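Local atomic coordinates of MtVAO615 (Myceliophthora thermophila, PDB entry 6F72), a protein that probably acts as a secreted oxidoreductase with bicovalently bound FAD that, once reduced, reacts rapidly with molecular oxygen, although no substrate is known. Residues 219-224 with 397-402; 525-530 with 554-559; 329-334 with 418-423. All blocks are in the same frame, centred on the assembly; numbering follows the deposited sequence.

Contact 1 (219-224 with 397-402). With FAD (flavin-adenine dinucleotide), chain E.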
loop_
_atom_site.group_PDB
_atom_site.type_symbol
_atom_site.label_atom_id
_atom_site.label_comp_id
_atom_site.label_asym_id
_atom_site.label_seq_id
_atom_site.Cartn_x
_atom_site.Cartn_y
_atom_site.Cartn_z
ATOM N N GLY A 219 0.707 11.395 0.914
ATOM C CA GLY A 219 0.527 10.222 0.076
ATOM C C GLY A 219 1.802 9.428 -0.086
ATOM O O GLY A 219 2.880 9.870 0.322
ATOM N N GLY A 220 1.673 8.264 -0.721
ATOM C CA GLY A 220 2.782 7.313 -0.870
ATOM C C GLY A 220 3.871 7.719 -1.845
ATOM O O GLY A 220 3.713 8.649 -2.644
ATOM N N THR A 221 4.983 6.994 -1.775
ATOM C CA THR A 221 6.160 7.290 -2.578
ATOM C C THR A 221 6.015 6.643 -3.942
ATOM O O THR A 221 6.698 7.028 -4.905
ATOM C CB THR A 221 7.438 6.765 -1.915
ATOM O OG1 THR A 221 7.285 5.366 -1.648
ATOM C CG2 THR A 221 7.711 7.510 -0.613
ATOM N N CYS A 222 5.136 5.648 -4.014
ATOM C CA CYS A 222 4.850 4.986 -5.268
ATOM C C CYS A 222 3.665 5.737 -5.922
ATOM O O CYS A 222 2.544 5.662 -5.418
ATOM C CB CYS A 222 4.556 3.500 -5.023
ATOM S SG CYS A 222 5.832 2.451 -4.209
ATOM N N PRO A 223 3.915 6.483 -7.034
ATOM C CA PRO A 223 2.889 7.416 -7.573
ATOM C C PRO A 223 1.561 6.798 -7.997
ATOM O O PRO A 223 0.530 7.467 -7.912
ATOM C CB PRO A 223 3.585 8.074 -8.767
ATOM C CG PRO A 223 5.043 7.866 -8.533
ATOM C CD PRO A 223 5.161 6.543 -7.827
ATOM N N THR A 224 1.586 5.539 -8.433
ATOM C CA THR A 224 0.396 4.832 -8.934
ATOM C C THR A 224 -0.505 4.286 -7.814
ATOM O O THR A 224 -1.606 3.799 -8.078
ATOM C CB THR A 224 0.780 3.665 -9.896
ATOM O OG1 THR A 224 1.520 2.654 -9.175
ATOM C CG2 THR A 224 1.588 4.179 -11.099
ATOM N N THR A 397 11.693 14.693 -8.524
ATOM C CA THR A 397 13.154 14.678 -8.636
ATOM C C THR A 397 13.665 13.332 -8.111
ATOM O O THR A 397 14.436 12.652 -8.794
ATOM C CB THR A 397 13.829 15.819 -7.843
ATOM O OG1 THR A 397 13.256 17.070 -8.221
ATOM C CG2 THR A 397 15.336 15.867 -8.118
ATOM N N TYR A 398 13.195 12.950 -6.922
ATOM C CA TYR A 398 13.690 11.761 -6.223
ATOM C C TYR A 398 12.961 10.449 -6.524
ATOM O O TYR A 398 13.575 9.369 -6.447
ATOM C CB TYR A 398 13.767 12.022 -4.711
ATOM C CG TYR A 398 14.811 13.068 -4.378
ATOM C CD1 TYR A 398 16.181 12.752 -4.393
ATOM C CD2 TYR A 398 14.440 14.383 -4.097
ATOM C CE1 TYR A 398 17.143 13.717 -4.113
ATOM C CE2 TYR A 398 15.396 15.354 -3.818
ATOM C CZ TYR A 398 16.740 15.013 -3.827
ATOM O OH TYR A 398 17.676 15.972 -3.553
ATOM N N LEU A 399 11.680 10.535 -6.882
ATOM C CA LEU A 399 10.827 9.346 -6.985
ATOM C C LEU A 399 10.057 9.301 -8.312
ATOM O O LEU A 399 9.030 8.616 -8.446
ATOM C CB LEU A 399 9.904 9.230 -5.747
ATOM C CG LEU A 399 10.505 9.420 -4.331
ATOM C CD1 LEU A 399 9.432 9.696 -3.293
ATOM C CD2 LEU A 399 11.378 8.268 -3.856
ATOM N N GLY A 400 10.591 10.022 -9.300
ATOM C CA GLY A 400 10.006 10.089 -10.630
ATOM C C GLY A 400 10.440 8.930 -11.519
ATOM O O GLY A 400 10.849 7.883 -10.998
ATOM N N PRO A 401 10.360 9.093 -12.848
ATOM C CA PRO A 401 9.907 10.342 -13.506
ATOM C C PRO A 401 8.404 10.595 -13.397
ATOM O O PRO A 401 7.628 9.649 -13.220
ATOM C CB PRO A 401 10.279 10.115 -14.970
ATOM C CG PRO A 401 10.233 8.630 -15.133
ATOM C CD PRO A 401 10.701 8.046 -13.830
ATOM N N ALA A 402 8.017 11.870 -13.484
ATOM C CA ALA A 402 6.610 12.269 -13.494
ATOM C C ALA A 402 5.953 11.804 -14.802
ATOM O O ALA A 402 6.596 11.863 -15.855
ATOM C CB ALA A 402 6.488 13.777 -13.327
HETATM P PA FAD E . -5.775 -2.098 -3.969
HETATM O O1A FAD E . -5.079 -3.431 -4.076
HETATM O O2A FAD E . -6.714 -1.745 -5.088
HETATM O O5B FAD E . -6.553 -2.051 -2.563
HETATM C C5B FAD E . -5.960 -2.525 -1.354
HETATM C C4B FAD E . -7.019 -2.949 -0.342
HETATM O O4B FAD E . -7.902 -1.855 -0.084
HETATM C C3B FAD E . -7.897 -4.100 -0.794
HETATM O O3B FAD E . -8.190 -4.880 0.373
HETATM C C2B FAD E . -9.172 -3.443 -1.295
HETATM O O2B FAD E . -10.312 -4.288 -1.121
HETATM C C1B FAD E . -9.255 -2.201 -0.423
HETATM N N9A FAD E . -9.865 -1.022 -1.082
HETATM C C8A FAD E . -9.255 -0.216 -1.977
HETATM N N7A FAD E . -10.078 0.795 -2.351
HETATM C C5A FAD E . -11.230 0.643 -1.680
HETATM C C6A FAD E . -12.520 1.366 -1.610
HETATM N N6A FAD E . -12.712 2.466 -2.371
HETATM N N1A FAD E . -13.479 0.885 -0.787
HETATM C C2A FAD E . -13.294 -0.219 -0.029
HETATM N N3A FAD E . -12.136 -0.924 -0.039
HETATM C C4A FAD E . -11.089 -0.549 -0.831
HETATM N N1 FAD E . 2.376 2.116 1.254
HETATM C C2 FAD E . 2.886 3.091 2.047
HETATM O O2 FAD E . 2.395 3.266 3.187
HETATM N N3 FAD E . 3.910 3.875 1.642
HETATM C C4 FAD E . 4.509 3.755 0.447
HETATM O O4 FAD E . 5.457 4.503 0.116
HETATM C C4X FAD E . 3.999 2.719 -0.479
HETATM N N5 FAD E . 4.534 2.540 -1.705
HETATM C C5X FAD E . 4.065 1.580 -2.555
HETATM C C6 FAD E . 4.636 1.412 -3.834
HETATM C C7 FAD E . 4.127 0.413 -4.693
HETATM C C7M FAD E . 4.761 0.243 -6.062
HETATM C C8 FAD E . 2.975 -0.456 -4.253
HETATM C C8M FAD E . 2.293 -1.490 -5.137
HETATM C C9 FAD E . 2.427 -0.271 -2.988
HETATM C C9A FAD E . 2.923 0.707 -2.121
HETATM N N10 FAD E . 2.339 0.895 -0.845
HETATM C C10 FAD E . 2.869 1.885 0.010
HETATM C "C1'" FAD E . 1.262 0.016 -0.397
HETATM C "C2'" FAD E . -0.140 0.547 -0.361
HETATM O "O2'" FAD E . -0.239 1.428 0.755
HETATM C "C3'" FAD E . -1.026 -0.677 -0.163
HETATM O "O3'" FAD E . -0.684 -1.720 -1.101
HETATM C "C4'" FAD E . -2.499 -0.320 -0.294
HETATM O "O4'" FAD E . -3.295 -1.428 0.130
HETATM C "C5'" FAD E . -2.849 0.127 -1.715
HETATM O "O5'" FAD E . -4.242 0.360 -1.853
HETATM P P FAD E . -4.873 0.529 -3.321
HETATM O O1P FAD E . -4.036 1.506 -4.096
HETATM O O2P FAD E . -6.352 0.746 -3.099
HETATM O O3P FAD E . -4.654 -0.949 -3.935
#

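Contact 2 (525-530 with 554-559)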
loop_
_atom_site.group_PDB
_atom_site.type_symbol
_atom_site.label_atom_id
_atom_site.label_comp_id
_atom_site.label_asym_id
_atom_site.label_seq_id
_atom_site.Cartn_x
_atom_site.Cartn_y
_atom_site.Cartn_z
ATOM N N ALA A 525 1.595 -15.657 9.885
ATOM C CA ALA A 525 0.697 -16.311 10.828
ATOM C C ALA A 525 0.164 -15.389 11.931
ATOM O O ALA A 525 -0.987 -15.552 12.342
ATOM C CB ALA A 525 1.371 -17.538 11.435
ATOM N N ASN A 526 1.005 -14.451 12.392
ATOM C CA ASN A 526 0.712 -13.577 13.553
ATOM C C ASN A 526 0.053 -12.239 13.133
ATOM O O ASN A 526 0.174 -11.221 13.847
ATOM C CB ASN A 526 1.986 -13.342 14.409
ATOM C CG ASN A 526 1.679 -12.732 15.791
ATOM O OD1 ASN A 526 0.648 -13.031 16.403
ATOM N ND2 ASN A 526 2.576 -11.869 16.283
ATOM N N TRP A 527 -0.662 -12.250 12.003
ATOM C CA TRP A 527 -1.253 -11.032 11.428
ATOM C C TRP A 527 -2.159 -10.259 12.392
ATOM O O TRP A 527 -2.087 -9.041 12.432
ATOM C CB TRP A 527 -2.010 -11.312 10.105
ATOM C CG TRP A 527 -3.146 -12.264 10.264
ATOM C CD1 TRP A 527 -3.086 -13.624 10.189
ATOM C CD2 TRP A 527 -4.511 -11.940 10.533
ATOM N NE1 TRP A 527 -4.320 -14.174 10.403
ATOM C CE2 TRP A 527 -5.220 -13.163 10.615
ATOM C CE3 TRP A 527 -5.210 -10.735 10.715
ATOM C CZ2 TRP A 527 -6.601 -13.222 10.872
ATOM C CZ3 TRP A 527 -6.586 -10.793 10.978
ATOM C CH2 TRP A 527 -7.264 -12.034 11.046
ATOM N N LYS A 528 -3.005 -10.969 13.142
ATOM C CA LYS A 528 -4.035 -10.351 13.971
ATOM C C LYS A 528 -3.416 -9.453 15.039
ATOM O O LYS A 528 -3.743 -8.259 15.133
ATOM C CB LYS A 528 -4.937 -11.418 14.611
ATOM C CG LYS A 528 -6.167 -10.837 15.311
ATOM C CD LYS A 528 -6.982 -11.901 16.030
ATOM C CE LYS A 528 -7.998 -12.534 15.091
ATOM N NZ LYS A 528 -8.715 -13.674 15.716
ATOM N N GLU A 529 -2.516 -10.043 15.828
ATOM C CA GLU A 529 -1.820 -9.327 16.876
ATOM C C GLU A 529 -0.907 -8.258 16.291
ATOM O O GLU A 529 -0.833 -7.154 16.823
ATOM C CB GLU A 529 -1.049 -10.305 17.769
ATOM C CG GLU A 529 -0.105 -9.667 18.769
ATOM C CD GLU A 529 0.844 -10.684 19.377
ATOM O OE1 GLU A 529 0.355 -11.641 20.037
ATOM O OE2 GLU A 529 2.085 -10.537 19.201
ATOM N N SER A 530 -0.236 -8.563 15.190
ATOM C CA SER A 530 0.760 -7.637 14.690
ATOM C C SER A 530 0.178 -6.463 13.896
ATOM O O SER A 530 0.693 -5.340 13.984
ATOM C CB SER A 530 1.806 -8.367 13.884
ATOM O OG SER A 530 2.943 -7.545 13.774
ATOM N N VAL A 554 -11.475 -9.723 3.322
ATOM C CA VAL A 554 -10.101 -9.648 2.809
ATOM C C VAL A 554 -9.226 -10.519 3.711
ATOM O O VAL A 554 -9.454 -10.569 4.929
ATOM C CB VAL A 554 -9.537 -8.193 2.718
ATOM C CG1 VAL A 554 -10.193 -7.381 1.599
ATOM C CG2 VAL A 554 -9.669 -7.443 4.044
ATOM N N LYS A 555 -8.228 -11.180 3.127
ATOM C CA LYS A 555 -7.250 -11.970 3.874
ATOM C C LYS A 555 -6.501 -11.026 4.811
ATOM O O LYS A 555 -6.081 -9.935 4.393
ATOM C CB LYS A 555 -6.271 -12.692 2.931
ATOM C CG LYS A 555 -5.277 -13.641 3.619
ATOM C CD LYS A 555 -5.981 -14.886 4.168
ATOM C CE LYS A 555 -5.030 -15.884 4.822
ATOM N NZ LYS A 555 -4.012 -16.371 3.853
ATOM N N THR A 556 -6.365 -11.461 6.065
ATOM C CA THR A 556 -5.822 -10.675 7.194
ATOM C C THR A 556 -6.639 -9.429 7.570
ATOM O O THR A 556 -6.158 -8.585 8.342
ATOM C CB THR A 556 -4.319 -10.292 7.059
ATOM O OG1 THR A 556 -4.162 -9.159 6.191
ATOM C CG2 THR A 556 -3.439 -11.484 6.605
ATOM N N GLY A 557 -7.868 -9.325 7.062
ATOM C CA GLY A 557 -8.747 -8.207 7.407
ATOM C C GLY A 557 -9.456 -8.397 8.735
ATOM O O GLY A 557 -9.608 -9.532 9.207
ATOM N N VAL A 558 -9.927 -7.295 9.329
ATOM C CA VAL A 558 -10.725 -7.402 10.542
ATOM C C VAL A 558 -11.969 -8.233 10.231
ATOM O O VAL A 558 -12.689 -7.939 9.278
ATOM C CB VAL A 558 -11.122 -6.008 11.119
ATOM C CG1 VAL A 558 -12.078 -6.152 12.298
ATOM C CG2 VAL A 558 -9.887 -5.208 11.512
ATOM N N GLY A 559 -12.190 -9.280 11.022
ATOM C CA GLY A 559 -13.371 -10.125 10.882
ATOM C C GLY A 559 -13.298 -11.117 9.730
ATOM O O GLY A 559 -14.319 -11.707 9.355
#

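Contact 3 (329-334 with 418-423)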
loop_
_atom_site.group_PDB
_atom_site.type_symbol
_atom_site.label_atom_id
_atom_site.label_comp_id
_atom_site.label_asym_id
_atom_site.label_seq_id
_atom_site.Cartn_x
_atom_site.Cartn_y
_atom_site.Cartn_z
ATOM N N LEU A 329 21.201 8.819 14.668
ATOM C CA LEU A 329 21.235 10.265 14.415
ATOM C C LEU A 329 19.936 10.876 13.856
ATOM O O LEU A 329 19.771 12.110 13.832
ATOM C CB LEU A 329 22.448 10.643 13.553
ATOM C CG LEU A 329 23.796 10.758 14.287
ATOM C CD1 LEU A 329 24.880 11.105 13.288
ATOM C CD2 LEU A 329 23.790 11.783 15.417
ATOM N N LEU A 330 19.020 10.003 13.429
ATOM C CA LEU A 330 17.707 10.410 12.906
ATOM C C LEU A 330 16.790 11.212 13.840
ATOM O O LEU A 330 16.189 12.177 13.367
ATOM C CB LEU A 330 16.944 9.207 12.338
ATOM C CG LEU A 330 17.519 8.521 11.102
ATOM C CD1 LEU A 330 16.783 7.218 10.875
ATOM C CD2 LEU A 330 17.455 9.418 9.876
ATOM N N PRO A 331 16.650 10.821 15.136
ATOM C CA PRO A 331 15.672 11.466 16.030
ATOM C C PRO A 331 15.447 12.982 15.905
ATOM O O PRO A 331 14.312 13.385 15.657
ATOM C CB PRO A 331 16.182 11.088 17.422
ATOM C CG PRO A 331 16.673 9.703 17.214
ATOM C CD PRO A 331 17.270 9.665 15.825
ATOM N N ASP A 332 16.496 13.796 16.045
ATOM C CA ASP A 332 16.368 15.268 15.952
ATOM C C ASP A 332 16.005 15.764 14.553
ATOM O O ASP A 332 15.336 16.791 14.407
ATOM C CB ASP A 332 17.648 15.964 16.407
ATOM C CG ASP A 332 17.974 15.694 17.848
ATOM O OD1 ASP A 332 17.047 15.496 18.663
ATOM O OD2 ASP A 332 19.174 15.678 18.167
ATOM N N PHE A 333 16.473 15.039 13.540
ATOM C CA PHE A 333 16.174 15.334 12.144
ATOM C C PHE A 333 14.692 15.101 11.854
ATOM O O PHE A 333 14.048 15.932 11.219
ATOM C CB PHE A 333 17.075 14.481 11.251
ATOM C CG PHE A 333 16.817 14.625 9.778
ATOM C CD1 PHE A 333 17.360 15.696 9.056
ATOM C CD2 PHE A 333 16.073 13.659 9.091
ATOM C CE1 PHE A 333 17.135 15.810 7.678
ATOM C CE2 PHE A 333 15.846 13.768 7.714
ATOM C CZ PHE A 333 16.387 14.840 7.006
ATOM N N LEU A 334 14.159 13.983 12.344
ATOM C CA LEU A 334 12.748 13.642 12.169
ATOM C C LEU A 334 11.793 14.520 12.973
ATOM O O LEU A 334 10.716 14.869 12.478
ATOM C CB LEU A 334 12.501 12.179 12.504
ATOM C CG LEU A 334 13.313 11.115 11.754
ATOM C CD1 LEU A 334 12.944 9.772 12.334
ATOM C CD2 LEU A 334 13.074 11.126 10.248
ATOM N N ILE A 418 9.614 -0.028 13.316
ATOM C CA ILE A 418 10.682 -0.147 14.315
ATOM C C ILE A 418 10.627 1.042 15.301
ATOM O O ILE A 418 10.852 2.185 14.893
ATOM C CB ILE A 418 12.076 -0.271 13.637
ATOM C CG1 ILE A 418 12.094 -1.460 12.644
ATOM C CG2 ILE A 418 13.183 -0.409 14.679
ATOM C CD1 ILE A 418 13.346 -1.594 11.791
ATOM N N PRO A 419 10.316 0.771 16.591
ATOM C CA PRO A 419 10.290 1.813 17.649
ATOM C C PRO A 419 11.585 2.618 17.750
ATOM O O PRO A 419 12.673 2.055 17.620
ATOM C CB PRO A 419 10.090 1.017 18.946
ATOM C CG PRO A 419 9.503 -0.282 18.537
ATOM C CD PRO A 419 9.807 -0.525 17.079
ATOM N N ARG A 420 11.455 3.921 17.968
ATOM C CA ARG A 420 12.588 4.811 18.282
ATOM C C ARG A 420 13.475 4.335 19.444
ATOM O O ARG A 420 14.707 4.474 19.382
ATOM C CB ARG A 420 12.074 6.211 18.600
ATOM C CG ARG A 420 13.134 7.296 18.549
ATOM C CD ARG A 420 12.618 8.572 19.191
ATOM N NE ARG A 420 12.925 9.743 18.369
ATOM C CZ ARG A 420 12.053 10.394 17.607
ATOM N NH1 ARG A 420 10.784 10.019 17.541
ATOM N NH2 ARG A 420 12.455 11.433 16.890
ATOM N N SER A 421 12.856 3.772 20.483
ATOM C CA SER A 421 13.586 3.365 21.704
ATOM C C SER A 421 14.584 2.229 21.435
ATOM O O SER A 421 15.613 2.137 22.098
ATOM C CB SER A 421 12.611 2.983 22.819
ATOM O OG SER A 421 11.652 2.057 22.334
ATOM N N LEU A 422 14.278 1.390 20.447
ATOM C CA LEU A 422 15.195 0.330 20.009
ATOM C C LEU A 422 16.464 0.891 19.374
ATOM O O LEU A 422 17.573 0.446 19.704
ATOM C CB LEU A 422 14.501 -0.675 19.086
ATOM C CG LEU A 422 13.406 -1.554 19.709
ATOM C CD1 LEU A 422 12.750 -2.386 18.625
ATOM C CD2 LEU A 422 13.885 -2.454 20.844
ATOM N N VAL A 423 16.296 1.890 18.515
ATOM C CA VAL A 423 17.397 2.541 17.804
ATOM C C VAL A 423 18.280 3.404 18.716
ATOM O O VAL A 423 19.504 3.398 18.597
ATOM C CB VAL A 423 16.866 3.404 16.641
ATOM C CG1 VAL A 423 17.997 4.165 15.977
ATOM C CG2 VAL A 423 16.134 2.547 15.617
#

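Contact 1 (219-224 with 397-402)
Thr-221 meets Leu-399 through carbon and the flavin through oxygen. Its CB lies 3.8 Å from Leu-399 CD1, the closest approach of the two segments. From CB the side chain forks. The methyl CG2 continues the apolar contact, 3.9 Å from the same Leu-399 CD1. The hydroxyl, set between backbone N and carbonyl carbon (chi1 55°), gives its hydrogen to the flavin carbonyl, with OG1 2.7 Å from FAD O4. A second donor grips that oxygen: Thr-221 N stands 3.2 Å from FAD O4, and its N-H...O angle of 169° is nearly straight. A valine here would probably leave FAD O4 without its hydroxyl donor, held by the backbone N-H alone of these two. The next residue is half of the bicovalent flavin linkage, Cys-222 SG being bonded to FAD C6 at 1.6 Å; His-157 is the other half. Pro-223 takes the contact farther, its CG 4.1 Å from Leu-399 O. The loop between strand 215-216 and helix 227-233 thus lies between the isoalloxazine and the C-terminal part of helix 391-399, where Pro-223 also touches Phe-395 and Phe-396.

Contact 2 (525-530 with 554-559)
The indole of Trp-527 is covered on one face by Thr-556 and on the other by Lys-528 CB from its own helix. On the Thr-556 side the contact is a CH-pi interaction: CA of Thr-556 sits 3.8 Å from the centroid of the six-membered ring of Trp-527 and only 21° off its normal. The segment that supplies this CH is a type II beta turn from Val-554 to Gly-557, within the berberine-bridge-enzyme-like C-terminal region. Its closing bond runs from Gly-557 N to Val-554 O at 2.9 Å, and Thr-556 takes the positive-phi corner, its backbone lying against the indole. The side chain adds to the cover, with Thr-556 CG2 3.8 Å from Trp-527 CG near the root of the ring. Carbonyls meet the benzo side: Thr-556 O is 3.3 Å from Trp-527 CE3, and Gly-557 O approaches Trp-527 CZ3 obliquely at 3.7 Å. Both oxygens have polar partners too, Tyr-532 OH for the first and Ser-560 OG for the second. At chi1 61° the CG of Trp-527 lies between its backbone N and carbonyl carbon, directing the indole from the first turn of helix 527-532 toward the loop. Val-554, at the start of the turn, touches FAD, so the packing joins this short helix to a loop of the cofactor pocket. The threonine hydroxyl is turned to its own backbone: Thr-556 OG1 donates to Lys-555 O at 2.7 Å, tilted 18° from the carbonyl plane.

Contact 3 (329-334 with 418-423)
Pro-331 receives the end of Arg-420, which reaches across from the short helix that follows strand 412-419. Just before it, Leu-330 holds the helical turn together: its O accepts Leu-334 N at 2.9 Å, while the nitrogens of Pro-331 and Asp-332 have no bond to the preceding turn and the helix kinks. Pro-331 then offers two surfaces. Its ring carbon CB lies 3.6 Å from Arg-420 NE, and its carbonyl oxygen is 3.0 Å from Arg-420 NH2, at the edge of the guanidinium and near its plane. The N-H...O angle of 125° marks that bond as weak; the stronger partner of NH2 is Asp-335, with which it forms a salt bridge at the end of the same helix. Asp-332 OD1, 6.4 Å from Arg-420 NH2, could act only as a distant opposite charge. Farther on, Leu-334 brings CB within 4.4 Å of Arg-420 NH2. In the arginine, CG is anti to the backbone N (chi1 -163°) and the chain bends at chi3 (-134°), which carries the guanidinium to Pro-331; NE and NH2 make the close approaches. Beneath the pair, Met-473 of strand 472-480 touches Pro-331, Leu-334 and Val-423. Helix 316-335 and helix 420-424 therefore meet over the seven-stranded antiparallel sheet, where strand 412-419 is one of the two edge strands and pairs with strand 472-480.

Contact 2 is the most buried of the three; contacts 1 and 3 are partly buried, and contact 3 lies farthest out, its centre about 23 Å from that of the chain against about 13 Å for contact 1. The chemistry differs with place: hydrogen bonds and a covalent link to the flavin in contact 1, ring packing on a turn in contact 2, a charged side chain at a helix end in contact 3. Contacts 1 and 2 both include residues of the FAD pocket, yet their centres are about 29 Å apart, on opposite sides of the chain's centre. Contacts 1 and 3 alternate along the chain and use consecutive elements, helix 391-399 and strand 412-419.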